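PDB 3L76: aspartokinase from Synechocystis, which probably phosphorylates the beta-carboxyl group of aspartate with ATP, an early step towards lysine and threonine, and binds both of these amino acids in its ACT-domain region. Local coordinates for residues P185-E190 and D579-A584; P433-V438 and S586-A591; K525-V530 and S569-Q574. All coordinates share one frame; numbering follows the deposited sequence.

Contact 1: P185-E190 and D579-A584; sequences PRLVPE and DALKAA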
loop_
_atom_site.group_PDB
_atom_site.type_symbol
_atom_site.label_atom_id
_atom_site.label_comp_id
_atom_site.label_asym_id
_atom_site.label_seq_id
_atom_site.Cartn_x
_atom_site.Cartn_y
_atom_site.Cartn_z
ATOM N N PRO A 185 12.218 6.321 35.129
ATOM C CA PRO A 185 11.258 6.369 36.242
ATOM C C PRO A 185 11.183 5.029 36.952
ATOM O O PRO A 185 10.975 4.974 38.162
ATOM C CB PRO A 185 9.919 6.627 35.545
ATOM C CG PRO A 185 10.257 7.122 34.208
ATOM C CD PRO A 185 11.557 6.502 33.829
ATOM N N ARG A 186 11.341 3.960 36.182
ATOM C CA ARG A 186 11.307 2.613 36.718
ATOM C C ARG A 186 12.360 2.381 37.803
ATOM O O ARG A 186 12.182 1.511 38.644
ATOM C CB ARG A 186 11.449 1.581 35.594
ATOM C CG ARG A 186 10.185 1.381 34.772
ATOM C CD ARG A 186 10.383 0.329 33.676
ATOM N NE ARG A 186 10.678 0.909 32.363
ATOM C CZ ARG A 186 11.887 0.961 31.807
ATOM N NH1 ARG A 186 12.940 0.467 32.443
ATOM N NH2 ARG A 186 12.042 1.507 30.607
ATOM N N LEU A 187 13.441 3.158 37.793
ATOM C CA LEU A 187 14.474 3.022 38.819
ATOM C C LEU A 187 14.496 4.213 39.763
ATOM O O LEU A 187 14.914 4.092 40.908
ATOM C CB LEU A 187 15.851 2.837 38.186
ATOM C CG LEU A 187 15.954 1.879 37.001
ATOM C CD1 LEU A 187 17.407 1.725 36.575
ATOM C CD2 LEU A 187 15.354 0.535 37.349
ATOM N N VAL A 188 14.055 5.367 39.279
ATOM C CA VAL A 188 14.041 6.576 40.091
ATOM C C VAL A 188 12.728 7.334 39.920
ATOM O O VAL A 188 12.623 8.228 39.076
ATOM C CB VAL A 188 15.217 7.493 39.737
ATOM C CG1 VAL A 188 15.227 8.719 40.637
ATOM C CG2 VAL A 188 16.538 6.724 39.833
ATOM N N PRO A 189 11.717 6.978 40.729
ATOM C CA PRO A 189 10.362 7.542 40.637
ATOM C C PRO A 189 10.331 9.070 40.679
ATOM O O PRO A 189 9.402 9.671 40.133
ATOM C CB PRO A 189 9.655 6.965 41.871
ATOM C CG PRO A 189 10.392 5.712 42.190
ATOM C CD PRO A 189 11.832 5.987 41.818
ATOM N N GLU A 190 11.328 9.682 41.312
ATOM C CA GLU A 190 11.382 11.134 41.434
ATOM C C GLU A 190 11.858 11.803 40.148
ATOM O O GLU A 190 12.062 13.020 40.111
ATOM C CB GLU A 190 12.282 11.545 42.592
ATOM C CG GLU A 190 12.009 10.787 43.873
ATOM C CD GLU A 190 12.526 9.363 43.828
ATOM O OE1 GLU A 190 11.761 8.435 44.164
ATOM O OE2 GLU A 190 13.699 9.171 43.455
ATOM N N ASP A 579 21.754 1.336 42.499
ATOM C CA ASP A 579 22.185 2.188 43.601
ATOM C C ASP A 579 22.977 3.368 43.063
ATOM O O ASP A 579 22.844 4.493 43.535
ATOM C CB ASP A 579 23.047 1.410 44.599
ATOM C CG ASP A 579 22.421 0.100 45.016
ATOM O OD1 ASP A 579 21.807 -0.573 44.163
ATOM O OD2 ASP A 579 22.558 -0.263 46.199
ATOM N N ALA A 580 23.810 3.099 42.069
ATOM C CA ALA A 580 24.663 4.125 41.500
ATOM C C ALA A 580 23.834 5.146 40.727
ATOM O O ALA A 580 24.133 6.335 40.737
ATOM C CB ALA A 580 25.721 3.490 40.614
ATOM N N LEU A 581 22.774 4.681 40.077
ATOM C CA LEU A 581 21.909 5.577 39.330
ATOM C C LEU A 581 21.209 6.546 40.268
ATOM O O LEU A 581 21.101 7.740 39.970
ATOM C CB LEU A 581 20.880 4.799 38.500
ATOM C CG LEU A 581 19.887 5.662 37.705
ATOM C CD1 LEU A 581 20.568 6.436 36.585
ATOM C CD2 LEU A 581 18.758 4.815 37.162
ATOM N N LYS A 582 20.726 6.025 41.393
ATOM C CA LYS A 582 20.013 6.837 42.368
ATOM C C LYS A 582 20.944 7.894 42.944
ATOM O O LYS A 582 20.569 9.052 43.099
ATOM C CB LYS A 582 19.445 5.964 43.486
ATOM C CG LYS A 582 18.312 5.028 43.069
ATOM C CD LYS A 582 17.876 4.173 44.251
ATOM C CE LYS A 582 16.762 3.202 43.902
ATOM N NZ LYS A 582 16.432 2.342 45.078
ATOM N N ALA A 583 22.168 7.486 43.245
ATOM C CA ALA A 583 23.181 8.395 43.770
ATOM C C ALA A 583 23.459 9.555 42.818
ATOM O O ALA A 583 23.517 10.710 43.242
ATOM C CB ALA A 583 24.467 7.636 44.077
ATOM N N ALA A 584 23.643 9.240 41.537
ATOM C CA ALA A 584 23.864 10.266 40.514
ATOM C C ALA A 584 22.682 11.227 40.378
ATOM O O ALA A 584 22.869 12.434 40.234
ATOM C CB ALA A 584 24.182 9.624 39.158
#

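Contact 2: P433-V438 and S586-A591; sequences PAVRGV and SAFNLA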
loop_
_atom_site.group_PDB
_atom_site.type_symbol
_atom_site.label_atom_id
_atom_site.label_comp_id
_atom_site.label_asym_id
_atom_site.label_seq_id
_atom_site.Cartn_x
_atom_site.Cartn_y
_atom_site.Cartn_z
ATOM N N PRO A 433 23.081 24.246 33.075
ATOM C CA PRO A 433 23.375 23.399 34.240
ATOM C C PRO A 433 24.488 22.395 33.958
ATOM O O PRO A 433 24.684 22.009 32.804
ATOM C CB PRO A 433 22.059 22.639 34.474
ATOM C CG PRO A 433 21.049 23.252 33.549
ATOM C CD PRO A 433 21.822 23.851 32.425
ATOM N N ALA A 434 25.189 21.963 35.002
ATOM C CA ALA A 434 26.265 20.997 34.837
ATOM C C ALA A 434 25.759 19.645 34.323
ATOM O O ALA A 434 26.334 19.074 33.396
ATOM C CB ALA A 434 27.021 20.822 36.140
ATOM N N VAL A 435 24.688 19.142 34.936
ATOM C CA VAL A 435 24.094 17.865 34.553
ATOM C C VAL A 435 22.613 18.033 34.201
ATOM O O VAL A 435 21.877 18.693 34.920
ATOM C CB VAL A 435 24.244 16.832 35.689
ATOM C CG1 VAL A 435 23.281 15.659 35.510
ATOM C CG2 VAL A 435 25.689 16.351 35.773
ATOM N N ARG A 436 22.178 17.437 33.095
ATOM C CA ARG A 436 20.778 17.521 32.687
ATOM C C ARG A 436 19.991 16.241 32.980
ATOM O O ARG A 436 18.829 16.296 33.361
ATOM C CB ARG A 436 20.674 17.872 31.205
ATOM C CG ARG A 436 19.253 18.079 30.716
ATOM C CD ARG A 436 19.161 19.340 29.886
ATOM N NE ARG A 436 18.780 20.509 30.673
ATOM C CZ ARG A 436 18.944 21.768 30.279
ATOM N NH1 ARG A 436 19.509 22.040 29.112
ATOM N NH2 ARG A 436 18.555 22.763 31.063
ATOM N N GLY A 437 20.625 15.092 32.785
ATOM C CA GLY A 437 19.995 13.818 33.080
ATOM C C GLY A 437 21.020 12.723 33.296
ATOM O O GLY A 437 22.192 12.893 32.981
ATOM N N VAL A 438 20.583 11.593 33.835
ATOM C CA VAL A 438 21.487 10.492 34.123
ATOM C C VAL A 438 20.854 9.197 33.655
ATOM O O VAL A 438 19.640 9.113 33.523
ATOM C CB VAL A 438 21.819 10.397 35.634
ATOM C CG1 VAL A 438 22.516 11.657 36.099
ATOM C CG2 VAL A 438 20.562 10.164 36.436
ATOM N N SER A 586 20.470 11.996 42.648
ATOM C CA SER A 586 20.407 12.819 43.851
ATOM C C SER A 586 21.568 13.799 43.931
ATOM O O SER A 586 21.400 14.940 44.348
ATOM C CB SER A 586 20.382 11.944 45.103
ATOM O OG SER A 586 19.243 11.102 45.110
ATOM N N ALA A 587 22.751 13.346 43.537
ATOM C CA ALA A 587 23.935 14.198 43.574
ATOM C C ALA A 587 23.718 15.490 42.802
ATOM O O ALA A 587 24.199 16.542 43.201
ATOM C CB ALA A 587 25.144 13.454 43.034
ATOM N N PHE A 588 22.984 15.422 41.701
ATOM C CA PHE A 588 22.822 16.600 40.862
ATOM C C PHE A 588 21.440 17.255 40.971
ATOM O O PHE A 588 21.040 18.037 40.111
ATOM C CB PHE A 588 23.215 16.279 39.416
ATOM C CG PHE A 588 24.687 15.948 39.252
ATOM C CD1 PHE A 588 25.648 16.954 39.265
ATOM C CD2 PHE A 588 25.109 14.634 39.098
ATOM C CE1 PHE A 588 26.997 16.657 39.119
ATOM C CE2 PHE A 588 26.460 14.330 38.959
ATOM C CZ PHE A 588 27.403 15.343 38.967
ATOM N N ASN A 589 20.732 16.945 42.054
ATOM C CA ASN A 589 19.432 17.552 42.344
ATOM C C ASN A 589 18.448 17.474 41.189
ATOM O O ASN A 589 17.688 18.409 40.960
ATOM C CB ASN A 589 19.602 19.011 42.770
ATOM C CG ASN A 589 20.431 19.155 44.026
ATOM O OD1 ASN A 589 20.378 18.308 44.921
ATOM N ND2 ASN A 589 21.201 20.234 44.104
ATOM N N LEU A 590 18.462 16.355 40.477
ATOM C CA LEU A 590 17.599 16.168 39.318
ATOM C C LEU A 590 16.113 15.954 39.661
ATOM O O LEU A 590 15.252 15.991 38.777
ATOM C CB LEU A 590 18.133 15.027 38.444
ATOM C CG LEU A 590 19.051 15.461 37.300
ATOM C CD1 LEU A 590 19.829 16.697 37.686
ATOM C CD2 LEU A 590 19.989 14.341 36.871
ATOM N N ALA A 591 15.813 15.745 40.938
ATOM C CA ALA A 591 14.432 15.521 41.361
ATOM C C ALA A 591 13.588 16.803 41.269
ATOM O O ALA A 591 12.420 16.771 40.851
ATOM C CB ALA A 591 14.403 14.962 42.762
#

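Contact 3: K525-V530 and S569-Q574; sequences KAIAKV and SCVVPQ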
loop_
_atom_site.group_PDB
_atom_site.type_symbol
_atom_site.label_atom_id
_atom_site.label_comp_id
_atom_site.label_asym_id
_atom_site.label_seq_id
_atom_site.Cartn_x
_atom_site.Cartn_y
_atom_site.Cartn_z
ATOM N N LYS A 525 30.666 -10.237 32.930
ATOM C CA LYS A 525 29.282 -9.949 32.594
ATOM C C LYS A 525 28.603 -9.077 33.633
ATOM O O LYS A 525 27.632 -8.404 33.327
ATOM C CB LYS A 525 28.482 -11.243 32.434
ATOM C CG LYS A 525 28.617 -11.921 31.087
ATOM C CD LYS A 525 27.534 -12.969 30.900
ATOM C CE LYS A 525 27.409 -13.371 29.442
ATOM N NZ LYS A 525 26.242 -14.261 29.211
ATOM N N ALA A 526 29.112 -9.090 34.859
ATOM C CA ALA A 526 28.428 -8.434 35.972
ATOM C C ALA A 526 28.821 -6.977 36.142
ATOM O O ALA A 526 29.385 -6.591 37.162
ATOM C CB ALA A 526 28.656 -9.195 37.262
ATOM N N ILE A 527 28.500 -6.173 35.138
ATOM C CA ILE A 527 28.783 -4.742 35.168
ATOM C C ILE A 527 27.544 -3.925 34.828
ATOM O O ILE A 527 26.659 -4.379 34.102
ATOM C CB ILE A 527 29.874 -4.363 34.161
ATOM C CG1 ILE A 527 29.381 -4.646 32.740
ATOM C CG2 ILE A 527 31.183 -5.099 34.477
ATOM C CD1 ILE A 527 30.030 -3.798 31.668
ATOM N N ALA A 528 27.490 -2.715 35.366
ATOM C CA ALA A 528 26.491 -1.738 34.976
ATOM C C ALA A 528 27.201 -0.472 34.531
ATOM O O ALA A 528 28.299 -0.175 35.003
ATOM C CB ALA A 528 25.587 -1.440 36.123
ATOM N N LYS A 529 26.585 0.270 33.617
ATOM C CA LYS A 529 27.120 1.567 33.217
ATOM C C LYS A 529 26.226 2.716 33.677
ATOM O O LYS A 529 25.044 2.750 33.370
ATOM C CB LYS A 529 27.337 1.645 31.705
ATOM C CG LYS A 529 28.036 2.936 31.284
ATOM C CD LYS A 529 28.222 3.019 29.799
ATOM C CE LYS A 529 26.888 3.063 29.081
ATOM N NZ LYS A 529 27.066 3.201 27.609
ATOM N N VAL A 530 26.806 3.648 34.422
ATOM C CA VAL A 530 26.077 4.798 34.931
ATOM C C VAL A 530 26.651 6.014 34.246
ATOM O O VAL A 530 27.866 6.204 34.224
ATOM C CB VAL A 530 26.251 4.966 36.446
ATOM C CG1 VAL A 530 25.045 5.633 37.028
ATOM C CG2 VAL A 530 26.453 3.632 37.100
ATOM N N SER A 569 30.674 8.495 31.762
ATOM C CA SER A 569 30.222 7.145 32.094
ATOM C C SER A 569 31.182 6.448 33.080
ATOM O O SER A 569 32.407 6.475 32.910
ATOM C CB SER A 569 30.113 6.292 30.827
ATOM O OG SER A 569 29.108 6.758 29.971
ATOM N N CYS A 570 30.619 5.812 34.099
ATOM C CA CYS A 570 31.398 4.947 34.989
ATOM C C CYS A 570 30.895 3.529 34.877
ATOM O O CYS A 570 29.691 3.286 34.993
ATOM C CB CYS A 570 31.258 5.378 36.448
ATOM S SG CYS A 570 32.056 6.913 36.832
ATOM N N VAL A 571 31.810 2.592 34.652
ATOM C CA VAL A 571 31.459 1.183 34.748
ATOM C C VAL A 571 31.566 0.758 36.200
ATOM O O VAL A 571 32.445 1.194 36.934
ATOM C CB VAL A 571 32.334 0.283 33.877
ATOM C CG1 VAL A 571 31.916 -1.171 34.044
ATOM C CG2 VAL A 571 32.201 0.685 32.452
ATOM N N VAL A 572 30.660 -0.110 36.601
ATOM C CA VAL A 572 30.384 -0.314 38.006
ATOM C C VAL A 572 29.855 -1.738 38.172
ATOM O O VAL A 572 29.439 -2.376 37.194
ATOM C CB VAL A 572 29.353 0.749 38.456
ATOM C CG1 VAL A 572 28.003 0.130 38.805
ATOM C CG2 VAL A 572 29.902 1.598 39.561
ATOM N N PRO A 573 29.911 -2.271 39.393
ATOM C CA PRO A 573 29.427 -3.645 39.571
ATOM C C PRO A 573 27.922 -3.742 39.323
ATOM O O PRO A 573 27.175 -2.903 39.802
ATOM C CB PRO A 573 29.763 -3.945 41.035
ATOM C CG PRO A 573 30.874 -2.999 41.364
ATOM C CD PRO A 573 30.588 -1.753 40.590
ATOM N N GLN A 574 27.493 -4.757 38.583
ATOM C CA GLN A 574 26.089 -4.900 38.209
ATOM C C GLN A 574 25.114 -4.840 39.380
ATOM O O GLN A 574 24.063 -4.219 39.280
ATOM C CB GLN A 574 25.861 -6.185 37.400
ATOM C CG GLN A 574 24.389 -6.490 37.149
ATOM C CD GLN A 574 24.148 -7.239 35.857
ATOM O OE1 GLN A 574 23.683 -6.663 34.882
ATOM N NE2 GLN A 574 24.454 -8.526 35.844
#

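Contact 1: P185-E190 and D579-A584
The carbonyl of Leu187, in the flat peptide that joins it to Val188, meets the aliphatic chain of Lys582. Leu187 O lies 3.6 Å from Lys582 CE, a van der Waals contact with a methylene next to the amine, and no hydrogen bond crosses between the two segments. The rest is apolar. Leu581 CG stands anti to its backbone N (chi1 178°), and the CD2 methyl beyond it fits between two loop residues. Leu187 CD1 lies 3.4 Å, and Leu187 CB 3.7 Å, from Leu581 CD2, the two leucine side chains crossing at about a right angle. Val188 CG2 lies 4.0 Å from the same Leu581 CD2. The loop 185-190 belongs to the amino acid kinase part of the chain, between strands 170-175 and 196-198, whereas 579-584 is part of helix 577-587 of an ACT domain; the contact therefore joins catalytic and regulatory regions, largely through side-chain packing. Leu440, on strand 437-453, touches both Leu187 and Leu581, and Thr183 adds contacts with Val188 and Leu581. Towards the exposed side, Lys582 runs out fully extended beyond CG. Lys582 CG passes Val188 CG2 at 4.1 Å, the two side chains running past each other in opposite senses.

Contact 2: P433-V438 and S586-A591
Val435 packs on the Phe588 ring through CG2 and on Leu590 through CG1. Followed outward, its CB already sits by the ring, 3.7 Å from Phe588 CG. From there CG2, anti to the carbonyl carbon, reaches over the ring: it lies 3.4 Å from the centroid of Phe588, only 7° off the ring normal, a CH-pi contact over the centre of the face. The second branch, Val435 CG1, is anti to the backbone N (chi1 162°) and meets Leu590 CD2 at 3.8 Å and Phe588 CB at 4.0 Å. Leu590 CD2 is shared further, touching Gly437 CA at 3.8 Å and Val438 CG1 at 3.8 Å, while Leu590 CG lies 4.0 Å from Arg436 O. An alanine in place of Phe588 would probably leave Val435 CG2 without the ring face it rests on and His546 without its edge-to-face partner, opening a gap beside Ile532. Two backbone irregularities flank the contact. Arg436 and Gly437 both face Val533 and form a classic beta bulge; Asn589, with positive phi, is the C-prime residue of the Schellman motif that ends helix 577-587, so that the chain turns and Leu590 comes back towards the strand. The guanidinium of Arg436 leaves the contact to form a salt bridge with Glu201. Ile532 of strand 520-533 touches Val435, Val438 and Phe588, Phe547 of helix 543-552 packs on Phe588, and Leu581, Ala584 and His585 of helix 577-587 pack on Val438.

Contact 3: K525-V530 and S569-Q574
Ala528, Val530 and Val572 share one face of this antiparallel strand pair, and their methyls form its apolar centre. Val572 CG1 lies 3.9 Å from Ala528 CB and 4.2 Å from Val530 CG2, the two valines crossing obliquely. On the other face Val571 CG1, anti to its backbone N, touches Ile527 CB at 3.8 Å. Between the faces runs the backbone ladder. Ala528 with Val572 and Val530 with Cys570 are hydrogen-bonded pairs; Lys529 with Val571 is a non-hydrogen-bonded one. The Val530 N to Cys570 O bond is almost straight, 177° at the hydrogen, whereas Val572 N to Ala528 O is weak at 128°. Beyond Ile527, Gln574 N gives a 3.0 Å bond to Ala526 O, approaching from above the carbonyl plane, 61° out of it. At the opposite end of the pair lies the polar edge: Lys529 CD passes Ser569 OG at 3.8 Å, but neither polar tip is used on the other. Ser569 OG is hydrogen-bonded to Ser531 OG, and Lys529 NZ makes a salt bridge with Asp474, which lines a bound lysine's pocket. The strands 520-533 and 567-573 belong to an ACT-domain sheet. Backbone bonds thus hold the register while the strand brings the Lys529 side chain to about 6 Å from a bound lysine; its ammonium would probably offset some of the negative charge of Asp474 there.

How the contacts relate
Contact 1 uses helix 577-587 and contact 2 its C-terminal end and the turn that follows, with centres 11 Å apart; Val438 CG2 meets Leu581 CD1 at 3.7 Å. Contact 3, whose strand 567-573 leads into that helix, has its centre about 14 Å from that of contact 1, and Val530 CG2 packs on Ala580 CB at 3.6 Å. Contacts 2 and 3 do not touch, their nearest atoms being about 6 Å apart, yet neighbouring strands 437-453 and 520-533 link them. Effector sites lie nearby: one bound lysine is about 8 Å from the Phe588 side chain, another about 6 Å from that of Lys529, and a threonine about 8 Å from that of Cys570, while contact 1 reaches the kinase part.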